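Local structure of flagellar hook protein FlgE (5AY6) at residues N10-S15 and T291-Q296; Y197-A202 and I215-I220. The protein builds the flagellar hook, the curved tube that probably acts as a universal joint between rotary motor and filament, and is represented here by a 32 kDa fragment. All blocks are in the same frame, centred on the assembly; numbering follows the deposited sequence.

From the N terminus, strand 6-12 runs straight into interaction 1, where residues 10-15 meet 291-296, near the C-terminal end and just before strand 298-304. That contact closes a loop of 275 residues, which holds the whole sheet formed by strands 24-39 to 92-99 and then the five-stranded sheet from 167-174 to 228-230. Interaction 2, 197-202 with 215-220, is nested inside this loop and closes a short one of its own, a hairpin of the third and fourth strands of the second sheet. The two contacts do not touch: their centres are 18 Å apart. Interaction 1 ties strand 6-12 to the end of strand 277-291 in the mixed sheet; interaction 2 pairs strands 195-202 and 214-222.

Interaction 1: residues N10-S15 and T291-Q296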
loop_
_atom_site.group_PDB
_atom_site.type_symbol
_atom_site.label_atom_id
_atom_site.label_comp_id
_atom_site.label_asym_id
_atom_site.label_seq_id
_atom_site.Cartn_x
_atom_site.Cartn_y
_atom_site.Cartn_z
ATOM N N ASN A 10 -19.317 2.924 9.358
ATOM C CA ASN A 10 -19.957 4.028 8.658
ATOM C C ASN A 10 -19.035 5.234 8.652
ATOM O O ASN A 10 -18.916 5.940 9.653
ATOM C CB ASN A 10 -21.292 4.371 9.310
ATOM C CG ASN A 10 -22.170 3.153 9.508
ATOM O OD1 ASN A 10 -22.349 2.346 8.596
ATOM N ND2 ASN A 10 -22.707 3.004 10.714
ATOM N N ALA A 11 -18.372 5.460 7.526
ATOM C CA ALA A 11 -17.378 6.519 7.445
ATOM C C ALA A 11 -17.129 6.955 6.010
ATOM O O ALA A 11 -17.359 6.199 5.066
ATOM C CB ALA A 11 -16.075 6.061 8.082
ATOM N N ASN A 12 -16.645 8.181 5.850
ATOM C CA ASN A 12 -16.267 8.658 4.530
ATOM C C ASN A 12 -14.780 8.960 4.456
ATOM O O ASN A 12 -14.200 9.504 5.395
ATOM C CB ASN A 12 -17.061 9.909 4.148
ATOM C CG ASN A 12 -16.726 10.395 2.753
ATOM O OD1 ASN A 12 -17.059 9.743 1.764
ATOM N ND2 ASN A 12 -16.053 11.538 2.666
ATOM N N LEU A 13 -14.173 8.593 3.335
ATOM C CA LEU A 13 -12.795 8.966 3.044
ATOM C C LEU A 13 -12.811 10.048 1.976
ATOM O O LEU A 13 -13.389 9.845 0.911
ATOM C CB LEU A 13 -11.994 7.756 2.567
ATOM C CG LEU A 13 -12.002 6.517 3.461
ATOM C CD1 LEU A 13 -11.442 5.321 2.709
ATOM C CD2 LEU A 13 -11.197 6.773 4.721
ATOM N N ARG A 14 -12.190 11.193 2.246
ATOM C CA ARG A 14 -12.224 12.285 1.277
ATOM C C ARG A 14 -11.558 11.880 -0.028
ATOM O O ARG A 14 -10.380 11.549 -0.050
ATOM C CB ARG A 14 -11.551 13.545 1.821
ATOM C CG ARG A 14 -11.660 14.696 0.835
ATOM C CD ARG A 14 -11.281 16.038 1.426
ATOM N NE ARG A 14 -11.442 17.095 0.428
ATOM C CZ ARG A 14 -11.005 18.342 0.571
ATOM N NH1 ARG A 14 -10.379 18.709 1.682
ATOM N NH2 ARG A 14 -11.195 19.226 -0.402
ATOM N N SER A 15 -12.314 11.927 -1.121
ATOM C CA SER A 15 -11.807 11.452 -2.410
ATOM C C SER A 15 -10.631 12.286 -2.920
ATOM O O SER A 15 -9.774 11.770 -3.647
ATOM C CB SER A 15 -12.928 11.440 -3.456
ATOM O OG SER A 15 -13.323 12.758 -3.787
ATOM N N THR A 291 -17.499 5.025 2.431
ATOM C CA THR A 291 -17.690 5.787 1.196
ATOM C C THR A 291 -16.506 6.686 0.887
ATOM O O THR A 291 -15.640 6.920 1.738
ATOM C CB THR A 291 -18.955 6.660 1.260
ATOM O OG1 THR A 291 -18.795 7.644 2.288
ATOM C CG2 THR A 291 -20.183 5.812 1.559
ATOM N N GLN A 292 -16.481 7.189 -0.341
ATOM C CA GLN A 292 -15.354 7.963 -0.816
ATOM C C GLN A 292 -15.845 9.197 -1.594
ATOM O O GLN A 292 -15.522 9.392 -2.768
ATOM C CB GLN A 292 -14.441 7.071 -1.669
ATOM C CG GLN A 292 -13.058 7.672 -1.975
ATOM C CD GLN A 292 -12.840 7.867 -3.473
ATOM O OE1 GLN A 292 -13.775 7.753 -4.277
ATOM N NE2 GLN A 292 -11.614 8.179 -3.851
ATOM N N TYR A 293 -16.651 10.022 -0.933
ATOM C CA TYR A 293 -17.149 11.271 -1.530
ATOM C C TYR A 293 -16.161 12.401 -1.292
ATOM O O TYR A 293 -15.319 12.303 -0.404
ATOM C CB TYR A 293 -18.500 11.659 -0.931
ATOM C CG TYR A 293 -19.510 10.547 -0.923
ATOM C CD1 TYR A 293 -19.759 9.804 -2.067
ATOM C CD2 TYR A 293 -20.212 10.237 0.230
ATOM C CE1 TYR A 293 -20.687 8.787 -2.063
ATOM C CE2 TYR A 293 -21.145 9.224 0.245
ATOM C CZ TYR A 293 -21.376 8.500 -0.904
ATOM O OH TYR A 293 -22.300 7.484 -0.891
ATOM N N ASN A 294 -16.270 13.482 -2.061
ATOM C CA ASN A 294 -15.411 14.649 -1.837
ATOM C C ASN A 294 -15.941 15.491 -0.690
ATOM O O ASN A 294 -16.485 16.577 -0.892
ATOM C CB ASN A 294 -15.288 15.521 -3.090
ATOM C CG ASN A 294 -14.360 16.703 -2.883
ATOM O OD1 ASN A 294 -13.466 16.670 -2.029
ATOM N ND2 ASN A 294 -14.588 17.772 -3.641
ATOM N N SER A 295 -15.798 14.971 0.517
ATOM C CA SER A 295 -16.141 15.717 1.709
ATOM C C SER A 295 -15.192 15.270 2.804
ATOM O O SER A 295 -14.417 14.338 2.600
ATOM C CB SER A 295 -17.599 15.486 2.098
ATOM O OG SER A 295 -17.864 14.104 2.243
ATOM N N GLN A 296 -15.246 15.944 3.948
ATOM C CA GLN A 296 -14.374 15.647 5.080
ATOM C C GLN A 296 -14.250 14.146 5.338
ATOM O O GLN A 296 -15.246 13.423 5.318
ATOM C CB GLN A 296 -14.897 16.352 6.337
ATOM C CG GLN A 296 -14.175 15.982 7.630
ATOM C CD GLN A 296 -12.747 16.498 7.681
ATOM O OE1 GLN A 296 -12.489 17.676 7.428
ATOM N NE2 GLN A 296 -11.812 15.612 8.004
#
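The Tyr-293 ring has Thr-291 on one face, with CB 3.5 Å above the plane and displaced toward the rim. The Arg-14 guanidinium is met at its edge: Asn-294 OD1 takes a fairly straight bond from NE, 3.2 Å long, with amide and guanidinium nearly coplanar (22°). Both side chains point the same way, and NH2 is held by a salt bridge to Glu-16. The third flat group, the Asn-12 amide, is gripped at both ends. CG lies anti to the backbone N (chi1 -178°), which carries the amide across to the other segment. There Asn-12 OD1 uses in-plane lone pairs to accept from Tyr-293 N at 2.7 Å and Thr-291 OG1 at 2.8 Å. This grip sits at the last parallel bridge, Asn-12 with Thr-291, between strands 6-12 and 277-291 of the mixed sheet, where Thr-291 N donates to Ala-11 O (2.9 Å) and Leu-13 N to Thr-291 O (2.7 Å). Past it the regular pairing ends, and the Asn-12 side chain supplies further bonds to the backbone: ND2 reaches Tyr-293 O at 3.2 Å, and weakly Gln-296 O, fixing the amide's rotation. Tyr-293 O, which opens the inverse gamma turn centred on Asn-294, accepts a second bond, from Ser-15 N.

Interaction 2: residues Y197-A202 and I215-I220; sequences YAELRA and ISTGII
Strands 197-202 and 215-220 run antiparallel, 171° between their directions and 4.6 Å apart at closest approach. On the face carrying Tyr-197, Glu-199, Thr-217 and Ile-219, neighbours lie side by side. Ile-219 sets CG1 beside the ring atom Tyr-197 CD1 at 3.9 Å, and the Thr-217 methyl CG2 rests against Glu-199 CG at 3.8 Å, while the extended Glu-199 chain carries its carboxylate away from that methyl, to hydrogen bonds with Tyr-145 OH and Met-152 N. The other face has a shallow spot where Gly-218 stands opposite Ala-198, and the small methyl of Ala-198 meets the tip of Ile-220, CB to CD1 3.7 Å. Next to it Leu-200 lays CB and CD1 against the Ser-216 hydroxyl, OG to CB 3.6 Å; OG is hydrogen-bonded to Leu-234 O. Two mutual backbone bonds join Ala-198 and Gly-218. At Leu-200 a classic beta bulge sets in: Ile-215 and Ser-216 both face it, and Leu-200 O accepts from Ile-215 N at 2.8 Å and Ser-216 N at 3.2 Å. Ile-215 points toward the partner strand, its CD1 tip over the flat Arg-201 to Ala-202 peptide, 3.5 Å from Ala-202 N. The hairpin supplies the third and fourth strands of the antiparallel sheet of the FlaE D2 region: strand 180-189 flanks Tyr-197 to Arg-201, helix 152-157 packs on Arg-201, and Ile-243 and Ile-245 of strand 242-245 meet Leu-200 and Ile-215.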
loop_
_atom_site.group_PDB
_atom_site.type_symbol
_atom_site.label_atom_id
_atom_site.label_comp_id
_atom_site.label_asym_id
_atom_site.label_seq_id
_atom_site.Cartn_x
_atom_site.Cartn_y
_atom_site.Cartn_z
ATOM N N TYR A 197 -4.615 2.274 0.209
ATOM C CA TYR A 197 -3.904 1.152 0.826
ATOM C C TYR A 197 -4.393 1.004 2.259
ATOM O O TYR A 197 -4.424 1.981 3.012
ATOM C CB TYR A 197 -2.385 1.366 0.799
ATOM C CG TYR A 197 -1.780 1.425 -0.586
ATOM C CD1 TYR A 197 -2.450 0.893 -1.681
ATOM C CD2 TYR A 197 -0.537 2.008 -0.798
ATOM C CE1 TYR A 197 -1.899 0.940 -2.947
ATOM C CE2 TYR A 197 0.019 2.064 -2.063
ATOM C CZ TYR A 197 -0.663 1.526 -3.133
ATOM O OH TYR A 197 -0.112 1.568 -4.393
ATOM N N ALA A 198 -4.790 -0.208 2.637
ATOM C CA ALA A 198 -5.415 -0.419 3.937
ATOM C C ALA A 198 -4.732 -1.499 4.762
ATOM O O ALA A 198 -4.172 -2.451 4.220
ATOM C CB ALA A 198 -6.884 -0.765 3.753
ATOM N N GLU A 199 -4.771 -1.329 6.079
ATOM C CA GLU A 199 -4.344 -2.370 7.003
ATOM C C GLU A 199 -5.363 -2.517 8.118
ATOM O O GLU A 199 -5.927 -1.531 8.595
ATOM C CB GLU A 199 -2.963 -2.061 7.599
ATOM C CG GLU A 199 -1.862 -1.909 6.567
ATOM C CD GLU A 199 -0.554 -1.405 7.154
ATOM O OE1 GLU A 199 -0.222 -1.753 8.311
ATOM O OE2 GLU A 199 0.146 -0.656 6.447
ATOM N N LEU A 200 -5.608 -3.757 8.516
ATOM C CA LEU A 200 -6.310 -4.029 9.755
ATOM C C LEU A 200 -5.255 -4.402 10.788
ATOM O O LEU A 200 -4.313 -5.122 10.474
ATOM C CB LEU A 200 -7.337 -5.144 9.577
ATOM C CG LEU A 200 -8.637 -4.718 8.887
ATOM C CD1 LEU A 200 -9.450 -5.941 8.495
ATOM C CD2 LEU A 200 -9.440 -3.804 9.795
ATOM N N ARG A 201 -5.394 -3.896 12.006
ATOM C CA ARG A 201 -4.376 -4.123 13.019
ATOM C C ARG A 201 -4.954 -4.091 14.424
ATOM O O ARG A 201 -5.847 -3.300 14.725
ATOM C CB ARG A 201 -3.256 -3.077 12.895
ATOM C CG ARG A 201 -3.732 -1.634 13.076
ATOM C CD ARG A 201 -2.632 -0.614 12.777
ATOM N NE ARG A 201 -3.051 0.747 13.111
ATOM C CZ ARG A 201 -3.021 1.252 14.340
ATOM N NH1 ARG A 201 -2.597 0.503 15.349
ATOM N NH2 ARG A 201 -3.417 2.500 14.568
ATOM N N ALA A 202 -4.438 -4.969 15.275
ATOM C CA ALA A 202 -4.715 -4.923 16.701
ATOM C C ALA A 202 -3.685 -4.015 17.351
ATOM O O ALA A 202 -2.741 -3.583 16.696
ATOM C CB ALA A 202 -4.666 -6.318 17.308
ATOM N N ILE A 215 -2.898 -7.355 11.328
ATOM C CA ILE A 215 -3.812 -8.476 11.122
ATOM C C ILE A 215 -3.870 -8.850 9.646
ATOM O O ILE A 215 -3.764 -10.025 9.282
ATOM C CB ILE A 215 -5.225 -8.127 11.637
ATOM C CG1 ILE A 215 -5.206 -7.962 13.158
ATOM C CG2 ILE A 215 -6.247 -9.189 11.221
ATOM C CD1 ILE A 215 -6.488 -7.382 13.726
ATOM N N SER A 216 -4.027 -7.841 8.795
ATOM C CA SER A 216 -4.097 -8.064 7.356
ATOM C C SER A 216 -3.885 -6.767 6.596
ATOM O O SER A 216 -3.951 -5.681 7.166
ATOM C CB SER A 216 -5.443 -8.671 6.968
ATOM O OG SER A 216 -6.476 -7.725 7.184
ATOM N N THR A 217 -3.623 -6.885 5.300
ATOM C CA THR A 217 -3.433 -5.709 4.458
ATOM C C THR A 217 -4.185 -5.897 3.154
ATOM O O THR A 217 -4.507 -7.024 2.773
ATOM C CB THR A 217 -1.947 -5.450 4.151
ATOM O OG1 THR A 217 -1.455 -6.460 3.264
ATOM C CG2 THR A 217 -1.120 -5.454 5.426
ATOM N N GLY A 218 -4.466 -4.798 2.465
ATOM C CA GLY A 218 -5.183 -4.887 1.213
ATOM C C GLY A 218 -5.349 -3.550 0.526
ATOM O O GLY A 218 -5.238 -2.496 1.153
ATOM N N ILE A 219 -5.607 -3.605 -0.773
ATOM C CA ILE A 219 -5.917 -2.420 -1.554
ATOM C C ILE A 219 -7.428 -2.306 -1.703
ATOM O O ILE A 219 -8.091 -3.241 -2.151
ATOM C CB ILE A 219 -5.249 -2.464 -2.934
ATOM C CG1 ILE A 219 -3.733 -2.608 -2.775
ATOM C CG2 ILE A 219 -5.592 -1.216 -3.724
ATOM C CD1 ILE A 219 -2.974 -2.703 -4.083
ATOM N N ILE A 220 -7.971 -1.165 -1.294
ATOM C CA ILE A 220 -9.404 -0.931 -1.377
ATOM C C ILE A 220 -9.701 -0.020 -2.563
ATOM O O ILE A 220 -8.992 0.965 -2.786
ATOM C CB ILE A 220 -9.946 -0.310 -0.070
ATOM C CG1 ILE A 220 -9.820 -1.309 1.083
ATOM C CG2 ILE A 220 -11.394 0.116 -0.227
ATOM C CD1 ILE A 220 -10.326 -0.773 2.408
#